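Side-chain contacts in papillomavirus transcription factor E2 (Human papillomavirus type 18, PDB 1QQH), which regulates transcription of viral genes through its N-terminal activation domain and probably also supports viral DNA replication: residues A[11-16]-A[79-84]; A[25-30]-A[71-76]; A[54-59]-A[108-113]. The protein carries 1 engineered substitution. One frame throughout, in Å; residues are numbered along the deposited sequence.

Interaction 1. Residues A[11-16]-A[79-84]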
loop_
_atom_site.group_PDB
_atom_site.type_symbol
_atom_site.label_atom_id
_atom_site.label_comp_id
_atom_site.label_asym_id
_atom_site.label_seq_id
_atom_site.Cartn_x
_atom_site.Cartn_y
_atom_site.Cartn_z
ATOM N N GLN A 11 -4.460 0.661 9.418
ATOM C CA GLN A 11 -4.925 -0.543 8.746
ATOM C C GLN A 11 -6.411 -0.467 8.411
ATOM O O GLN A 11 -6.822 -0.801 7.301
ATOM C CB GLN A 11 -4.669 -1.764 9.613
ATOM C CG GLN A 11 -4.444 -3.004 8.791
ATOM C CD GLN A 11 -3.139 -2.932 8.030
ATOM O OE1 GLN A 11 -2.063 -2.903 8.632
ATOM N NE2 GLN A 11 -3.225 -2.895 6.703
ATOM N N MET A 12 -7.218 -0.043 9.376
ATOM C CA MET A 12 -8.646 0.073 9.135
ATOM C C MET A 12 -8.903 1.092 8.034
ATOM O O MET A 12 -9.728 0.864 7.147
ATOM C CB MET A 12 -9.383 0.471 10.413
ATOM C CG MET A 12 -9.500 -0.669 11.425
ATOM S SD MET A 12 -10.091 -2.230 10.664
ATOM C CE MET A 12 -11.850 -1.822 10.344
ATOM N N ALA A 13 -8.183 2.211 8.083
ATOM C CA ALA A 13 -8.336 3.249 7.068
ATOM C C ALA A 13 -8.045 2.658 5.694
ATOM O O ALA A 13 -8.800 2.871 4.741
ATOM C CB ALA A 13 -7.389 4.405 7.354
ATOM N N LEU A 14 -6.947 1.912 5.596
ATOM C CA LEU A 14 -6.563 1.288 4.337
ATOM C C LEU A 14 -7.608 0.264 3.880
ATOM O O LEU A 14 -7.820 0.083 2.683
ATOM C CB LEU A 14 -5.182 0.627 4.465
ATOM C CG LEU A 14 -3.971 1.568 4.564
ATOM C CD1 LEU A 14 -2.729 0.772 4.903
ATOM C CD2 LEU A 14 -3.783 2.316 3.259
ATOM N N GLN A 15 -8.259 -0.407 4.827
ATOM C CA GLN A 15 -9.299 -1.369 4.466
ATOM C C GLN A 15 -10.437 -0.591 3.808
ATOM O O GLN A 15 -10.985 -1.014 2.793
ATOM C CB GLN A 15 -9.813 -2.115 5.704
ATOM C CG GLN A 15 -9.313 -3.555 5.804
ATOM C CD GLN A 15 -8.714 -3.885 7.167
ATOM O OE1 GLN A 15 -9.372 -3.738 8.206
ATOM N NE2 GLN A 15 -7.461 -4.340 7.169
ATOM N N GLY A 16 -10.774 0.563 4.380
ATOM C CA GLY A 16 -11.836 1.373 3.808
ATOM C C GLY A 16 -11.420 1.948 2.466
ATOM O O GLY A 16 -12.186 1.943 1.497
ATOM N N GLY A 79 -18.312 7.554 6.935
ATOM C CA GLY A 79 -17.219 6.633 6.699
ATOM C C GLY A 79 -16.846 6.473 5.237
ATOM O O GLY A 79 -16.093 5.565 4.892
ATOM N N THR A 80 -17.364 7.338 4.371
ATOM C CA THR A 80 -17.038 7.247 2.951
ATOM C C THR A 80 -15.845 8.152 2.645
ATOM O O THR A 80 -15.698 9.228 3.229
ATOM C CB THR A 80 -18.224 7.664 2.058
ATOM O OG1 THR A 80 -18.400 9.083 2.116
ATOM C CG2 THR A 80 -19.498 6.989 2.526
ATOM N N TRP A 81 -14.991 7.708 1.731
ATOM C CA TRP A 81 -13.807 8.479 1.373
ATOM C C TRP A 81 -14.034 9.473 0.247
ATOM O O TRP A 81 -14.499 9.112 -0.832
ATOM C CB TRP A 81 -12.652 7.542 0.988
ATOM C CG TRP A 81 -12.124 6.766 2.138
ATOM C CD1 TRP A 81 -12.565 5.556 2.579
ATOM C CD2 TRP A 81 -11.112 7.188 3.060
ATOM N NE1 TRP A 81 -11.896 5.197 3.723
ATOM C CE2 TRP A 81 -10.999 6.182 4.042
ATOM C CE3 TRP A 81 -10.294 8.323 3.154
ATOM C CZ2 TRP A 81 -10.101 6.273 5.110
ATOM C CZ3 TRP A 81 -9.404 8.417 4.212
ATOM C CH2 TRP A 81 -9.315 7.395 5.178
ATOM N N ASP A 82 -13.710 10.733 0.508
ATOM C CA ASP A 82 -13.834 11.776 -0.500
ATOM C C ASP A 82 -12.438 12.275 -0.830
ATOM O O ASP A 82 -11.516 12.142 -0.031
ATOM C CB ASP A 82 -14.697 12.938 -0.004
ATOM C CG ASP A 82 -16.168 12.587 0.040
ATOM O OD1 ASP A 82 -16.666 11.973 -0.935
ATOM O OD2 ASP A 82 -16.830 12.932 1.042
ATOM N N LYS A 83 -12.297 12.850 -2.014
ATOM C CA LYS A 83 -11.020 13.355 -2.490
ATOM C C LYS A 83 -11.159 14.837 -2.850
ATOM O O LYS A 83 -12.094 15.228 -3.553
ATOM C CB LYS A 83 -10.602 12.529 -3.712
ATOM C CG LYS A 83 -9.413 13.026 -4.487
ATOM C CD LYS A 83 -9.205 12.146 -5.708
ATOM C CE LYS A 83 -8.140 12.695 -6.630
ATOM N NZ LYS A 83 -7.960 11.814 -7.811
ATOM N N THR A 84 -10.245 15.658 -2.350
ATOM C CA THR A 84 -10.287 17.085 -2.634
ATOM C C THR A 84 -8.892 17.697 -2.690
ATOM O O THR A 84 -7.894 17.046 -2.381
ATOM C CB THR A 84 -11.129 17.843 -1.588
ATOM O OG1 THR A 84 -11.288 19.203 -2.009
ATOM C CG2 THR A 84 -10.453 17.812 -0.226
#

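Interaction 2. Residues A[25-30]-A[71-76]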
loop_
_atom_site.group_PDB
_atom_site.type_symbol
_atom_site.label_atom_id
_atom_site.label_comp_id
_atom_site.label_asym_id
_atom_site.label_seq_id
_atom_site.Cartn_x
_atom_site.Cartn_y
_atom_site.Cartn_z
ATOM N N GLU A 25 -6.678 3.935 -8.176
ATOM C CA GLU A 25 -5.581 4.870 -8.398
ATOM C C GLU A 25 -4.265 4.240 -7.986
ATOM O O GLU A 25 -4.241 3.203 -7.318
ATOM C CB GLU A 25 -5.774 6.156 -7.592
ATOM C CG GLU A 25 -7.043 6.928 -7.900
ATOM C CD GLU A 25 -7.135 8.216 -7.096
ATOM O OE1 GLU A 25 -6.683 8.216 -5.930
ATOM O OE2 GLU A 25 -7.665 9.216 -7.624
ATOM N N ASP A 26 -3.169 4.864 -8.399
ATOM C CA ASP A 26 -1.870 4.364 -8.021
ATOM C C ASP A 26 -1.627 4.754 -6.568
ATOM O O ASP A 26 -1.848 5.894 -6.178
ATOM C CB ASP A 26 -0.770 4.955 -8.899
ATOM C CG ASP A 26 -0.817 4.432 -10.318
ATOM O OD1 ASP A 26 -1.109 3.227 -10.506
ATOM O OD2 ASP A 26 -0.544 5.222 -11.253
ATOM N N TRP A 27 -1.206 3.784 -5.770
ATOM C CA TRP A 27 -0.898 4.021 -4.376
ATOM C C TRP A 27 0.450 3.377 -4.114
ATOM O O TRP A 27 0.598 2.157 -4.226
ATOM C CB TRP A 27 -1.946 3.395 -3.463
ATOM C CG TRP A 27 -3.275 4.034 -3.581
ATOM C CD1 TRP A 27 -4.297 3.657 -4.404
ATOM C CD2 TRP A 27 -3.725 5.210 -2.894
ATOM N NE1 TRP A 27 -5.355 4.525 -4.273
ATOM C CE2 TRP A 27 -5.032 5.487 -3.354
ATOM C CE3 TRP A 27 -3.150 6.057 -1.939
ATOM C CZ2 TRP A 27 -5.774 6.575 -2.891
ATOM C CZ3 TRP A 27 -3.890 7.144 -1.478
ATOM C CH2 TRP A 27 -5.191 7.390 -1.959
ATOM N N THR A 28 1.437 4.201 -3.785
ATOM C CA THR A 28 2.773 3.695 -3.502
ATOM C C THR A 28 2.828 3.264 -2.045
ATOM O O THR A 28 1.911 3.549 -1.272
ATOM C CB THR A 28 3.831 4.778 -3.728
ATOM O OG1 THR A 28 3.574 5.876 -2.845
ATOM C CG2 THR A 28 3.791 5.259 -5.165
ATOM N N LEU A 29 3.893 2.559 -1.679
ATOM C CA LEU A 29 4.072 2.125 -0.303
ATOM C C LEU A 29 4.199 3.376 0.553
ATOM O O LEU A 29 3.682 3.439 1.663
ATOM C CB LEU A 29 5.328 1.263 -0.194
ATOM C CG LEU A 29 5.178 -0.045 -0.971
ATOM C CD1 LEU A 29 6.511 -0.772 -1.096
ATOM C CD2 LEU A 29 4.144 -0.905 -0.251
ATOM N N GLN A 30 4.874 4.384 0.013
ATOM C CA GLN A 30 5.065 5.652 0.710
ATOM C C GLN A 30 3.720 6.311 1.033
ATOM O O GLN A 30 3.494 6.748 2.165
ATOM C CB GLN A 30 5.934 6.590 -0.143
ATOM C CG GLN A 30 6.058 8.003 0.406
ATOM C CD GLN A 30 7.012 8.877 -0.400
ATOM O OE1 GLN A 30 8.242 8.757 -0.294
ATOM N NE2 GLN A 30 6.446 9.764 -1.215
ATOM N N SER A 71 -3.838 16.227 -3.693
ATOM C CA SER A 71 -5.047 15.486 -3.394
ATOM C C SER A 71 -5.102 15.048 -1.949
ATOM O O SER A 71 -4.184 14.413 -1.456
ATOM C CB SER A 71 -5.140 14.257 -4.299
ATOM O OG SER A 71 -5.106 14.639 -5.664
ATOM N N VAL A 72 -6.192 15.393 -1.276
ATOM C CA VAL A 72 -6.387 15.019 0.114
ATOM C C VAL A 72 -7.575 14.076 0.194
ATOM O O VAL A 72 -8.652 14.371 -0.339
ATOM C CB VAL A 72 -6.668 16.252 0.988
ATOM C CG1 VAL A 72 -7.026 15.813 2.408
ATOM C CG2 VAL A 72 -5.449 17.167 0.996
ATOM N N TYR A 73 -7.369 12.937 0.845
ATOM C CA TYR A 73 -8.415 11.935 0.998
ATOM C C TYR A 73 -8.850 11.871 2.449
ATOM O O TYR A 73 -8.096 11.441 3.323
ATOM C CB TYR A 73 -7.919 10.554 0.548
ATOM C CG TYR A 73 -7.432 10.508 -0.884
ATOM C CD1 TYR A 73 -6.314 11.233 -1.280
ATOM C CD2 TYR A 73 -8.106 9.762 -1.850
ATOM C CE1 TYR A 73 -5.873 11.220 -2.605
ATOM C CE2 TYR A 73 -7.679 9.744 -3.176
ATOM C CZ TYR A 73 -6.564 10.474 -3.548
ATOM O OH TYR A 73 -6.134 10.478 -4.854
ATOM N N TYR A 74 -10.075 12.314 2.703
ATOM C CA TYR A 74 -10.615 12.298 4.049
ATOM C C TYR A 74 -11.838 11.403 4.057
ATOM O O TYR A 74 -12.402 11.096 3.006
ATOM C CB TYR A 74 -10.987 13.718 4.483
ATOM C CG TYR A 74 -12.095 14.349 3.673
ATOM C CD1 TYR A 74 -13.424 14.243 4.082
ATOM C CD2 TYR A 74 -11.816 15.074 2.509
ATOM C CE1 TYR A 74 -14.452 14.848 3.364
ATOM C CE2 TYR A 74 -12.842 15.686 1.776
ATOM C CZ TYR A 74 -14.158 15.572 2.212
ATOM O OH TYR A 74 -15.181 16.193 1.526
ATOM N N MET A 75 -12.242 10.976 5.244
ATOM C CA MET A 75 -13.404 10.116 5.373
ATOM C C MET A 75 -14.559 10.878 6.034
ATOM O O MET A 75 -14.380 11.521 7.068
ATOM C CB MET A 75 -13.037 8.877 6.193
ATOM C CG MET A 75 -14.159 7.858 6.318
ATOM S SD MET A 75 -13.701 6.442 7.363
ATOM C CE MET A 75 -13.532 5.136 6.121
ATOM N N THR A 76 -15.736 10.820 5.418
ATOM C CA THR A 76 -16.905 11.499 5.967
ATOM C C THR A 76 -17.344 10.785 7.240
ATOM O O THR A 76 -16.861 9.694 7.555
ATOM C CB THR A 76 -18.089 11.493 4.974
ATOM O OG1 THR A 76 -18.594 10.161 4.831
ATOM C CG2 THR A 76 -17.644 12.002 3.615
#

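Interaction 3. Residues A[54-59]-A[108-113]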
loop_
_atom_site.group_PDB
_atom_site.type_symbol
_atom_site.label_atom_id
_atom_site.label_comp_id
_atom_site.label_asym_id
_atom_site.label_seq_id
_atom_site.Cartn_x
_atom_site.Cartn_y
_atom_site.Cartn_z
ATOM N N VAL A 54 6.835 30.298 2.738
ATOM C CA VAL A 54 6.328 31.400 3.532
ATOM C C VAL A 54 7.500 32.224 4.035
ATOM O O VAL A 54 8.448 31.687 4.607
ATOM C CB VAL A 54 5.526 30.904 4.745
ATOM C CG1 VAL A 54 5.097 32.087 5.598
ATOM C CG2 VAL A 54 4.306 30.128 4.275
ATOM N N TYR A 55 7.434 33.527 3.801
ATOM C CA TYR A 55 8.478 34.441 4.244
ATOM C C TYR A 55 7.912 35.280 5.384
ATOM O O TYR A 55 6.946 36.018 5.196
ATOM C CB TYR A 55 8.913 35.357 3.099
ATOM C CG TYR A 55 9.426 34.621 1.886
ATOM C CD1 TYR A 55 8.547 34.048 0.968
ATOM C CD2 TYR A 55 10.790 34.490 1.655
ATOM C CE1 TYR A 55 9.020 33.365 -0.154
ATOM C CE2 TYR A 55 11.275 33.810 0.540
ATOM C CZ TYR A 55 10.385 33.251 -0.360
ATOM O OH TYR A 55 10.865 32.587 -1.467
ATOM N N PHE A 56 8.508 35.153 6.565
ATOM C CA PHE A 56 8.049 35.900 7.726
ATOM C C PHE A 56 8.770 37.228 7.818
ATOM O O PHE A 56 9.980 37.305 7.604
ATOM C CB PHE A 56 8.260 35.080 8.993
ATOM C CG PHE A 56 7.546 33.766 8.968
ATOM C CD1 PHE A 56 8.232 32.593 8.680
ATOM C CD2 PHE A 56 6.171 33.708 9.181
ATOM C CE1 PHE A 56 7.563 31.380 8.600
ATOM C CE2 PHE A 56 5.490 32.504 9.104
ATOM C CZ PHE A 56 6.190 31.335 8.812
ATOM N N ASP A 57 8.012 38.270 8.138
ATOM C CA ASP A 57 8.552 39.620 8.226
ATOM C C ASP A 57 8.943 39.962 6.794
ATOM O O ASP A 57 8.587 39.232 5.868
ATOM C CB ASP A 57 9.778 39.658 9.140
ATOM C CG ASP A 57 9.530 38.978 10.477
ATOM O OD1 ASP A 57 8.562 39.352 11.176
ATOM O OD2 ASP A 57 10.308 38.065 10.832
ATOM N N GLY A 58 9.662 41.061 6.600
ATOM C CA GLY A 58 10.060 41.426 5.252
ATOM C C GLY A 58 11.433 40.879 4.915
ATOM O O GLY A 58 12.330 41.633 4.527
ATOM N N ASN A 59 11.600 39.565 5.043
ATOM C CA ASN A 59 12.893 38.949 4.775
ATOM C C ASN A 59 12.811 37.631 4.013
ATOM O O ASN A 59 12.102 36.712 4.423
ATOM C CB ASN A 59 13.631 38.736 6.101
ATOM C CG ASN A 59 14.959 38.031 5.926
ATOM O OD1 ASN A 59 15.804 38.453 5.135
ATOM N ND2 ASN A 59 15.155 36.954 6.674
ATOM N N LYS A 108 -0.633 32.070 10.934
ATOM C CA LYS A 108 -0.554 33.072 11.986
ATOM C C LYS A 108 0.151 32.472 13.194
ATOM O O LYS A 108 1.004 33.106 13.808
ATOM C CB LYS A 108 -1.933 33.558 12.411
ATOM C CG LYS A 108 -1.860 34.553 13.563
ATOM C CD LYS A 108 -3.211 35.160 13.905
ATOM C CE LYS A 108 -3.067 36.239 14.979
ATOM N NZ LYS A 108 -4.373 36.820 15.402
ATOM N N SER A 109 -0.203 31.242 13.526
ATOM C CA SER A 109 0.406 30.576 14.660
ATOM C C SER A 109 1.855 30.283 14.304
ATOM O O SER A 109 2.735 30.259 15.161
ATOM C CB SER A 109 -0.333 29.272 14.972
ATOM O OG SER A 109 0.264 28.177 14.301
ATOM N N GLU A 110 2.098 30.071 13.023
ATOM C CA GLU A 110 3.432 29.774 12.534
ATOM C C GLU A 110 4.335 31.003 12.585
ATOM O O GLU A 110 5.551 30.885 12.753
ATOM C CB GLU A 110 3.339 29.279 11.104
ATOM C CG GLU A 110 4.469 28.415 10.687
ATOM C CD GLU A 110 4.410 27.023 11.292
ATOM O OE1 GLU A 110 3.373 26.646 11.877
ATOM O OE2 GLU A 110 5.412 26.298 11.167
ATOM N N CYS A 111 3.740 32.180 12.428
ATOM C CA CYS A 111 4.500 33.423 12.454
ATOM C C CYS A 111 4.884 33.742 13.895
ATOM O O CYS A 111 5.893 34.401 14.153
ATOM C CB CYS A 111 3.671 34.566 11.878
ATOM S SG CYS A 111 4.625 36.073 11.550
ATOM N N GLU A 112 4.069 33.268 14.831
ATOM C CA GLU A 112 4.333 33.486 16.241
ATOM C C GLU A 112 5.574 32.691 16.641
ATOM O O GLU A 112 6.186 32.959 17.673
ATOM C CB GLU A 112 3.123 33.054 17.071
ATOM C CG GLU A 112 1.848 33.765 16.657
ATOM C CD GLU A 112 0.635 33.327 17.450
ATOM O OE1 GLU A 112 0.463 32.111 17.675
ATOM O OE2 GLU A 112 -0.157 34.208 17.841
ATOM N N LYS A 113 5.949 31.725 15.808
ATOM C CA LYS A 113 7.124 30.907 16.069
ATOM C C LYS A 113 8.368 31.551 15.473
ATOM O O LYS A 113 9.468 31.396 16.002
ATOM C CB LYS A 113 6.957 29.516 15.466
ATOM C CG LYS A 113 5.777 28.729 15.983
ATOM C CD LYS A 113 5.788 27.336 15.381
ATOM C CE LYS A 113 4.541 26.555 15.739
ATOM N NZ LYS A 113 4.616 25.180 15.195
#

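Interaction 1. Residues A[11-16]-A[79-84]
Ala-13 is the first residue of 11-16 to touch Trp-81, and it does so with two different atoms. Its methyl CB lies 4.0 Å from Trp-81 CZ2, on the six-membered part of the indole. Its carbonyl O comes slightly closer, 3.7 Å from the same CZ2, and meets the ring system obliquely. A small side chain suits this point because the helix backbone can then come close to a broad aromatic group. The side chain of Leu-14 starts out away from 79-84; it packs instead on Phe-45 and on Leu-29 of the second subunit. Gln-15, also directed away, sends its amide NE2 to a weak hydrogen bond with Glu-34 of that subunit. Gly-16 returns the chain to the indole about one helical turn after Ala-13. With no side chain in between, its backbone is bare to the pyrrole end of the ring: Trp-81 NE1 is 3.5 Å from Gly-16 C, a van der Waals approach to the main chain. The helix stays regular here, with Gly-16 N bonded to Met-12 O at 3.0 Å. Trp-81 reaches across because its CG stands anti to its own carbonyl carbon (chi1 -69°), which carries the long indole from strand 81-89 to the helix. Phe-45 and Met-75 also pack on this ring. A large aromatic set against a small-residue surface, Ala-13 and Gly-16, is thus one of the contacts by which helix 3-19 packs against the end of the antiparallel sheet in the E2 activation domain.

Interaction 2. Residues A[25-30]-A[71-76]
Tyr-73 is held at two places by 25-30: its hydroxyl by Glu-25 and one face of its ring by Trp-27. The hydroxyl OH donates a hydrogen bond of 2.6 Å to Glu-25 OE1, received on the syn side of the carboxylate and 18° out of its plane. The carboxylate and the phenol ring stand steeply to each other, their planes 77° apart. Trp-27 presents the edge of its six-membered ring to the phenol in a T-shaped stack, with centroids 4.9 Å apart and planes at 68°. Its CH2 sits over the centre of the Tyr-73 ring, and the nearest approach is 3.6 Å, from Trp-27 CH2 to Tyr-73 CE2. Tyrosine fits because one residue supplies both an aromatic face and a donor at its far end.

Further out, other residues fix these groups. Glu-25 is extended beyond CG, which takes its carboxylate far enough to serve several partners: Lys-47 forms a salt bridge to OE1, while OE2 takes Lys-83 and the backbone N of Ser-144, and two lysines so near would probably favour the charged form and offset part of the cost of burying it. Trp-27 has its NE1 tied to Tyr-22 O, which restrains the indole, and Lys-47 makes a cation-pi contact with that ring as well. Leu-29 of the second subunit packs on Trp-27, so the contact borders the interface between the copies. Together, a buried acid paired with two lysines and a tryptophan-tyrosine T-stack join the linker after helix 3-19 to strand 63-75 of the antiparallel sheet in the E2 activation domain.

Interaction 3. Residues A[54-59]-A[108-113]
Apolar packing accounts for most of the contact between Phe-56 and the helix residues Glu-110 and Cys-111. The ring of Phe-56 is directed at the helix, and its CE2 comes within 3.6 Å of Cys-111 CA, so it meets backbone as well as side chain. Its outermost carbon, CZ, is 3.9 Å from Glu-110 CG. Here the glutamate acts through its methylene groups, whose aliphatic carbons can pack against an aromatic ring while the carboxylate turns elsewhere. Both approaches are oblique to the ring, whereas Val-54, from its own strand, sets CG1 over one face, offset toward the edge of the ring.

A sulfur-aromatic contact comes next. Cys-111 SG lies 3.7 Å from Phe-56 CD2 but 5.0 Å from the ring centroid, and the line to the centroid is 70° off the ring normal. The sulfur is therefore well displaced from the axis through the ring. Cysteine is compact and polarisable, and fits where the helix backbone itself runs against the phenyl group.

The polar interactions lie beside the aromatic contact. With CG anti to the backbone N (chi1 -155°), Glu-110 places that carbon by Phe-56 CZ; a bend at chi2 (74°) then directs the carboxylate onward to a long salt bridge, Glu-110 OE1 to Lys-113 NZ at 3.8 Å. Asp-57, where the strand gives way to a turn, is bonded through OD1 to Thr-117 N.

The short helix 107-111 thus covers the end of strand 45-56. Met-64 and Tyr-66 of strand 63-75 pack on Phe-56 from one neighbouring strand, and Trp-120 of strand 120-124, the other neighbour, touches both Phe-56 and Cys-111.

How the interactions relate
Interactions 1 and 2 adjoin, their centres 8 Å apart, and interaction 2 is nested along the chain within the loop closed by interaction 1. They are joined by the antiparallel pairing of strands 63-75 and 81-89, which follow each other in the chain; both also touch the second subunit. Interaction 3 lies on the opposite side of the chain's centre, about 34 Å and 30 Å from interactions 1 and 2 between centres, and its segments alternate with theirs in sequence. All three reach one antiparallel sheet, which therefore links the helix 3-19 end, next to the subunit interface, to the distant end covered by helix 107-111.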